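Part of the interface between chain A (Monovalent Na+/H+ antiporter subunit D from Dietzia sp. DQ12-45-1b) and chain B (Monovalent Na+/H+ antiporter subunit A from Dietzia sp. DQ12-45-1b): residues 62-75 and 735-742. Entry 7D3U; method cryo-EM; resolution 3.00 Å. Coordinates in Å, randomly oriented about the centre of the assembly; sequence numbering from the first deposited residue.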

# COMPACT_ATOMS: atom_id res chain seq x y z
N GLN A 62 28.67 11.22 -0.59
CA GLN A 62 29.00 10.20 -1.58
C GLN A 62 29.46 8.96 -0.84
O GLN A 62 30.58 8.90 -0.34
CB GLN A 62 30.07 10.71 -2.54
CG GLN A 62 29.80 12.10 -3.08
CD GLN A 62 28.67 12.12 -4.08
OE1 GLN A 62 28.29 11.09 -4.63
NE2 GLN A 62 28.12 13.31 -4.32
N VAL A 63 28.58 7.96 -0.76
CA VAL A 63 28.89 6.73 -0.05
C VAL A 63 30.17 6.12 -0.62
O VAL A 63 30.32 5.99 -1.84
CB VAL A 63 27.72 5.75 -0.13
CG1 VAL A 63 28.12 4.39 0.42
CG2 VAL A 63 26.53 6.29 0.63
N ALA A 64 31.10 5.78 0.27
CA ALA A 64 32.44 5.26 -0.01
C ALA A 64 33.37 6.33 -0.56
O ALA A 64 34.52 6.01 -0.89
CB ALA A 64 32.42 4.06 -0.98
N LEU A 65 32.92 7.58 -0.69
CA LEU A 65 33.78 8.71 -1.04
C LEU A 65 34.43 8.53 -2.42
O LEU A 65 35.63 8.74 -2.60
CB LEU A 65 34.84 8.95 0.03
CG LEU A 65 34.33 9.55 1.34
CD1 LEU A 65 35.47 9.75 2.31
CD2 LEU A 65 33.62 10.86 1.07
N TRP A 66 33.62 8.13 -3.39
CA TRP A 66 34.08 8.07 -4.77
C TRP A 66 33.72 9.36 -5.49
O TRP A 66 33.19 10.30 -4.90
CB TRP A 66 33.49 6.85 -5.48
CG TRP A 66 33.94 5.54 -4.90
CD1 TRP A 66 33.15 4.58 -4.36
CD2 TRP A 66 35.29 5.06 -4.80
NE1 TRP A 66 33.92 3.52 -3.93
CE2 TRP A 66 35.23 3.80 -4.19
CE3 TRP A 66 36.53 5.58 -5.17
CZ2 TRP A 66 36.37 3.04 -3.93
CZ3 TRP A 66 37.66 4.83 -4.91
CH2 TRP A 66 37.58 3.58 -4.30
N ALA A 67 34.01 9.41 -6.78
CA ALA A 67 33.71 10.60 -7.56
C ALA A 67 32.20 10.83 -7.62
O ALA A 67 31.42 9.87 -7.62
CB ALA A 67 34.28 10.48 -8.97
N PRO A 68 31.76 12.08 -7.65
CA PRO A 68 30.32 12.36 -7.75
C PRO A 68 29.76 11.82 -9.06
O PRO A 68 30.24 12.15 -10.14
CB PRO A 68 30.25 13.89 -7.68
CG PRO A 68 31.51 14.30 -7.02
CD PRO A 68 32.54 13.32 -7.48
N GLY A 69 28.73 10.99 -8.94
CA GLY A 69 28.15 10.31 -10.07
C GLY A 69 28.56 8.86 -10.21
O GLY A 69 27.87 8.08 -10.87
N VAL A 70 29.68 8.47 -9.59
CA VAL A 70 30.13 7.09 -9.62
C VAL A 70 29.50 6.28 -8.49
O VAL A 70 29.04 5.16 -8.70
CB VAL A 70 31.67 7.04 -9.56
CG1 VAL A 70 32.15 5.61 -9.40
CG2 VAL A 70 32.26 7.68 -10.79
N SER A 71 29.47 6.84 -7.28
CA SER A 71 28.97 6.16 -6.11
C SER A 71 27.52 6.56 -5.84
O SER A 71 26.93 7.36 -6.57
CB SER A 71 29.85 6.45 -4.90
OG SER A 71 29.85 7.83 -4.60
N ILE A 72 26.95 6.00 -4.78
CA ILE A 72 25.55 6.21 -4.43
C ILE A 72 25.47 7.44 -3.53
O ILE A 72 25.93 7.37 -2.37
CB ILE A 72 24.96 4.98 -3.74
CG1 ILE A 72 25.21 3.73 -4.57
CG2 ILE A 72 23.48 5.17 -3.49
CD1 ILE A 72 24.64 2.48 -3.96
N PRO A 73 24.92 8.56 -3.99
CA PRO A 73 24.80 9.73 -3.11
C PRO A 73 23.66 9.57 -2.12
O PRO A 73 22.56 9.12 -2.47
CB PRO A 73 24.53 10.87 -4.10
CG PRO A 73 23.81 10.21 -5.21
CD PRO A 73 24.39 8.82 -5.33
N PHE A 74 23.93 9.95 -0.88
CA PHE A 74 22.93 10.00 0.19
C PHE A 74 22.61 11.47 0.40
O PHE A 74 23.42 12.22 0.94
CB PHE A 74 23.46 9.34 1.46
CG PHE A 74 22.90 7.98 1.71
CD1 PHE A 74 22.65 7.11 0.66
CD2 PHE A 74 22.62 7.55 3.00
CE1 PHE A 74 22.13 5.85 0.89
CE2 PHE A 74 22.11 6.30 3.23
CZ PHE A 74 21.86 5.45 2.18
N VAL A 75 21.44 11.89 -0.06
CA VAL A 75 21.06 13.29 0.02
C VAL A 75 20.11 13.52 1.20
O VAL A 75 19.52 12.58 1.74
CB VAL A 75 20.43 13.77 -1.30
CG1 VAL A 75 21.22 13.25 -2.48
CG2 VAL A 75 18.98 13.33 -1.38
N VAL B 735 31.21 -4.72 -4.52
CA VAL B 735 31.71 -4.76 -3.15
C VAL B 735 32.43 -3.48 -2.75
O VAL B 735 32.54 -3.21 -1.54
CB VAL B 735 32.63 -5.98 -2.93
CG1 VAL B 735 33.96 -5.79 -3.62
CG2 VAL B 735 32.81 -6.27 -1.45
N ASP B 736 32.91 -2.67 -3.70
CA ASP B 736 33.70 -1.49 -3.37
C ASP B 736 32.98 -0.20 -3.73
O ASP B 736 32.82 0.68 -2.87
CB ASP B 736 35.06 -1.56 -4.08
CG ASP B 736 36.02 -2.50 -3.38
OD1 ASP B 736 35.81 -2.77 -2.18
OD2 ASP B 736 36.97 -2.97 -4.02
N TYR B 737 32.53 -0.04 -4.97
CA TYR B 737 31.86 1.20 -5.36
C TYR B 737 30.42 1.23 -4.84
O TYR B 737 30.08 2.05 -3.98
CB TYR B 737 31.88 1.37 -6.88
CG TYR B 737 33.26 1.51 -7.48
CD1 TYR B 737 34.03 2.63 -7.23
CD2 TYR B 737 33.77 0.53 -8.32
CE1 TYR B 737 35.29 2.76 -7.78
CE2 TYR B 737 35.02 0.66 -8.88
CZ TYR B 737 35.77 1.77 -8.60
OH TYR B 737 37.02 1.90 -9.16
N ARG B 738 29.58 0.35 -5.35
CA ARG B 738 28.17 0.28 -4.94
C ARG B 738 27.96 -0.85 -3.94
O ARG B 738 27.16 -1.76 -4.15
CB ARG B 738 27.28 0.12 -6.16
CG ARG B 738 27.39 1.27 -7.15
CD ARG B 738 26.41 1.11 -8.29
NE ARG B 738 25.85 2.40 -8.70
CZ ARG B 738 24.67 2.86 -8.30
NH1 ARG B 738 23.92 2.14 -7.49
NH2 ARG B 738 24.24 4.03 -8.73
N ALA B 739 28.68 -0.78 -2.82
CA ALA B 739 28.55 -1.80 -1.79
C ALA B 739 27.21 -1.72 -1.08
O ALA B 739 26.79 -2.71 -0.46
CB ALA B 739 29.69 -1.68 -0.78
N LEU B 740 26.52 -0.58 -1.16
CA LEU B 740 25.22 -0.46 -0.52
C LEU B 740 24.20 -1.37 -1.19
O LEU B 740 23.34 -1.94 -0.51
CB LEU B 740 24.75 1.00 -0.56
CG LEU B 740 24.73 1.69 0.80
CD1 LEU B 740 24.30 3.13 0.66
CD2 LEU B 740 23.83 0.95 1.77
N ASP B 741 24.27 -1.52 -2.51
CA ASP B 741 23.38 -2.45 -3.20
C ASP B 741 23.60 -3.87 -2.72
O ASP B 741 22.64 -4.63 -2.51
CB ASP B 741 23.60 -2.36 -4.71
CG ASP B 741 23.27 -0.99 -5.27
OD1 ASP B 741 22.77 -0.14 -4.50
OD2 ASP B 741 23.50 -0.77 -6.47
N THR B 742 24.86 -4.27 -2.53
CA THR B 742 25.15 -5.62 -2.08
C THR B 742 24.68 -5.83 -0.64
O THR B 742 24.12 -6.89 -0.32
CB THR B 742 26.64 -5.91 -2.20
OG1 THR B 742 27.08 -5.57 -3.52
CG2 THR B 742 26.92 -7.37 -1.95

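The chain A stretch is mostly loop and ends in a strand. A backbone hydrogen bond from A:Val63 N to A:Ile72 O (3.2 Å) ties its two limbs together. The chain B stretch is helical before and after B:Arg738, where the backbone leaves helical angles. The surface buried between the two stretches is 543 Å², both sides summed.

One hydrogen bond crosses between the stretches. A:Trp66 NE1 donates to B:Asp736 O at 3.2 Å, and the N-H...O angle of 170° is nearly straight. The acceptor lies at the indole edge, near the ring plane, where the N-H points.

The same indole makes the aromatic contact. B:Tyr737 turns its edge toward the indole face, with B:Tyr737 CD1 3.5 Å from A:Trp66 CE2. A:Val70 CG1 also reaches B:Tyr737 CD1, at 4.1 Å.

B:Leu740 supplies the other apolar contacts. B:Leu740 CD1 lies 3.9 Å from A:Val63 CG2 and 3.5 Å from A:Phe74 CE1. B:Leu740 CB is 3.7 Å from A:Ile72 CD1. All four residues are buried, so these contacts keep apolar surface away from solvent.

The charged pair stays within chain B. B:Arg738 NH1 and B:Asp741 OD2 form a salt bridge at 3.1 Å. A:Ile72 packs against both residues: A:Ile72 CG1 sits over one guanidinium face, 3.6 Å from B:Arg738 NH1, and A:Ile72 CD1 is 3.3 Å from B:Asp741 OD1. These are van der Waals contacts.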